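Local coordinates for protein transcriptional regulator, LacI family (Arthrobacter sp., PDB 4RKQ) that probably regulates transcription as a LacI-family factor that senses a small-molecule ligand, likely a sugar, through its periplasmic-binding-protein-like domain, at residues H130-E135 / S167-E172. Residues are numbered along the deposited sequence; the frame is centred on the assembly and turned at random.
Sequences HIAYLE and SLIVAE
Strands 131-136 and 166-171 are the two parallel strands of a beta-alpha-beta crossover, joined through helix 150-161. The unit belongs to the periplasmic-binding-protein-like fold of LacI-family regulators. Strand 166-171 is an edge strand of the sheet within this chain. On its other edge, strand 131-136 pairs with strand 194-197.

Five backbone hydrogen bonds hold the pair in the parallel pattern. The odd-numbered residues I131, Y133 and E135 supply all the groups from their strand. S167, I169 and A171 supply those from the other. The bond from I169 N to Y133 O is the straightest, with an N-H...O angle of 175°. The one from E135 N to I169 O is the shortest, at 2.7 Å. I131 O also accepts a hydrogen bond from a water that lies 2.9 Å from S167 OG. This water bridges the backbone of one strand to the side chain of the other at their N-terminal ends.

A132, L134, S167 and I169 share one face of the sheet. The side chains of L134 and I169 pass each other at a slant, and L134 CD1 lies 3.7 Å from I169 CG2. L134 CD1 also reaches A171 CB at 4.0 Å. Helices 175-188 and 200-212 pack over this side, with F185 against I169 and M202 against L134.

Y133, E135, L168 and V170 are on the opposite face. Y133 has CG anti to its backbone N (chi1 175°), and so does L168. The two side chains run alongside each other in the same direction. V155 of helix 150-161 also touches Y133. E135 bends at chi2 (71°), and its OE1 is hydrogen-bonded to T149 OG1 and receives a weak hydrogen bond from Y133 OH. L168 CD1 meets the tyrosine ring at its edge, in plane, 3.7 Å from Y133 CD2.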
loop_
_atom_site.group_PDB
_atom_site.type_symbol
_atom_site.label_atom_id
_atom_site.label_comp_id
_atom_site.label_asym_id
_atom_site.label_seq_id
_atom_site.Cartn_x
_atom_site.Cartn_y
_atom_site.Cartn_z
ATOM N N HIS A 130 -21.043 -8.596 23.937
ATOM C CA HIS A 130 -20.293 -7.463 24.475
ATOM C C HIS A 130 -19.489 -6.817 23.350
ATOM O O HIS A 130 -18.348 -7.167 23.096
ATOM C CB HIS A 130 -19.384 -7.870 25.605
ATOM C CG HIS A 130 -20.111 -8.426 26.789
ATOM N ND1 HIS A 130 -20.679 -7.622 27.750
ATOM C CD2 HIS A 130 -20.370 -9.702 27.161
ATOM C CE1 HIS A 130 -21.239 -8.378 28.677
ATOM N NE2 HIS A 130 -21.073 -9.645 28.338
ATOM N N ILE A 131 -20.120 -5.888 22.662
ATOM C CA ILE A 131 -19.567 -5.353 21.400
ATOM C C ILE A 131 -18.739 -4.099 21.633
ATOM O O ILE A 131 -19.046 -3.317 22.529
ATOM C CB ILE A 131 -20.713 -5.074 20.417
ATOM C CG1 ILE A 131 -21.331 -6.413 20.045
ATOM C CG2 ILE A 131 -20.203 -4.372 19.158
ATOM C CD1 ILE A 131 -22.563 -6.351 19.176
ATOM N N ALA A 132 -17.689 -3.878 20.837
ATOM C CA ALA A 132 -16.931 -2.623 20.940
ATOM C C ALA A 132 -16.721 -2.074 19.549
ATOM O O ALA A 132 -16.634 -2.845 18.605
ATOM C CB ALA A 132 -15.617 -2.834 21.640
ATOM N N TYR A 133 -16.753 -0.748 19.419
ATOM C CA TYR A 133 -16.487 -0.081 18.127
ATOM C C TYR A 133 -15.230 0.707 18.359
ATOM O O TYR A 133 -15.139 1.432 19.320
ATOM C CB TYR A 133 -17.609 0.874 17.693
ATOM C CG TYR A 133 -17.230 1.632 16.434
ATOM C CD1 TYR A 133 -17.082 0.979 15.224
ATOM C CD2 TYR A 133 -16.972 2.996 16.480
ATOM C CE1 TYR A 133 -16.696 1.674 14.074
ATOM C CE2 TYR A 133 -16.609 3.696 15.346
ATOM C CZ TYR A 133 -16.473 3.044 14.153
ATOM O OH TYR A 133 -16.091 3.783 13.050
ATOM N N LEU A 134 -14.262 0.538 17.481
ATOM C CA LEU A 134 -13.020 1.247 17.587
ATOM C C LEU A 134 -13.029 2.339 16.519
ATOM O O LEU A 134 -13.022 2.067 15.341
ATOM C CB LEU A 134 -11.859 0.272 17.393
ATOM C CG LEU A 134 -10.514 0.953 17.136
ATOM C CD1 LEU A 134 -10.103 1.835 18.301
ATOM C CD2 LEU A 134 -9.503 -0.123 16.840
ATOM N N GLU A 135 -12.962 3.576 16.973
ATOM C CA GLU A 135 -13.155 4.755 16.149
ATOM C C GLU A 135 -11.781 5.331 15.828
ATOM O O GLU A 135 -10.899 5.286 16.651
ATOM C CB GLU A 135 -13.951 5.766 17.007
ATOM C CG GLU A 135 -14.139 7.162 16.465
ATOM C CD GLU A 135 -15.083 7.172 15.297
ATOM O OE1 GLU A 135 -14.736 6.540 14.285
ATOM O OE2 GLU A 135 -16.160 7.804 15.387
ATOM N N SER A 167 -19.337 -0.674 23.846
ATOM C CA SER A 167 -18.387 0.326 24.282
ATOM C C SER A 167 -17.712 0.987 23.092
ATOM O O SER A 167 -17.551 0.366 22.071
ATOM C CB SER A 167 -17.290 -0.289 25.116
ATOM O OG SER A 167 -17.828 -1.030 26.167
ATOM N N LEU A 168 -17.285 2.226 23.278
ATOM C CA LEU A 168 -16.505 2.965 22.298
ATOM C C LEU A 168 -15.036 3.073 22.699
ATOM O O LEU A 168 -14.709 3.474 23.813
ATOM C CB LEU A 168 -17.068 4.365 22.146
ATOM C CG LEU A 168 -16.379 5.267 21.114
ATOM C CD1 LEU A 168 -16.630 4.761 19.701
ATOM C CD2 LEU A 168 -16.911 6.702 21.273
ATOM N N ILE A 169 -14.161 2.743 21.748
ATOM C CA ILE A 169 -12.708 2.935 21.864
ATOM C C ILE A 169 -12.332 3.895 20.746
ATOM O O ILE A 169 -12.926 3.843 19.660
ATOM C CB ILE A 169 -11.936 1.625 21.622
ATOM C CG1 ILE A 169 -12.562 0.470 22.389
ATOM C CG2 ILE A 169 -10.454 1.778 21.995
ATOM C CD1 ILE A 169 -12.079 -0.862 21.888
ATOM N N VAL A 170 -11.410 4.791 21.053
ATOM C CA VAL A 170 -10.903 5.777 20.098
ATOM C C VAL A 170 -9.393 5.649 20.074
ATOM O O VAL A 170 -8.772 5.448 21.091
ATOM C CB VAL A 170 -11.309 7.202 20.491
ATOM C CG1 VAL A 170 -10.759 8.222 19.507
ATOM C CG2 VAL A 170 -12.825 7.316 20.528
ATOM N N ALA A 171 -8.819 5.673 18.878
ATOM C CA ALA A 171 -7.379 5.645 18.705
ATOM C C ALA A 171 -7.037 6.345 17.381
ATOM O O ALA A 171 -7.892 6.484 16.480
ATOM C CB ALA A 171 -6.882 4.195 18.695
ATOM N N GLU A 172 -5.778 6.739 17.257
ATOM C CA GLU A 172 -5.240 7.289 16.012
ATOM C C GLU A 172 -5.301 6.217 14.953
ATOM O O GLU A 172 -5.194 5.034 15.268
ATOM C CB GLU A 172 -3.771 7.725 16.230
ATOM C CG GLU A 172 -3.238 8.785 15.285
ATOM C CD GLU A 172 -1.718 8.795 15.245
ATOM O OE1 GLU A 172 -1.091 8.410 16.255
ATOM O OE2 GLU A 172 -1.139 9.174 14.203
HETATM O O HOH W 1 -18.687 -3.658 25.291
#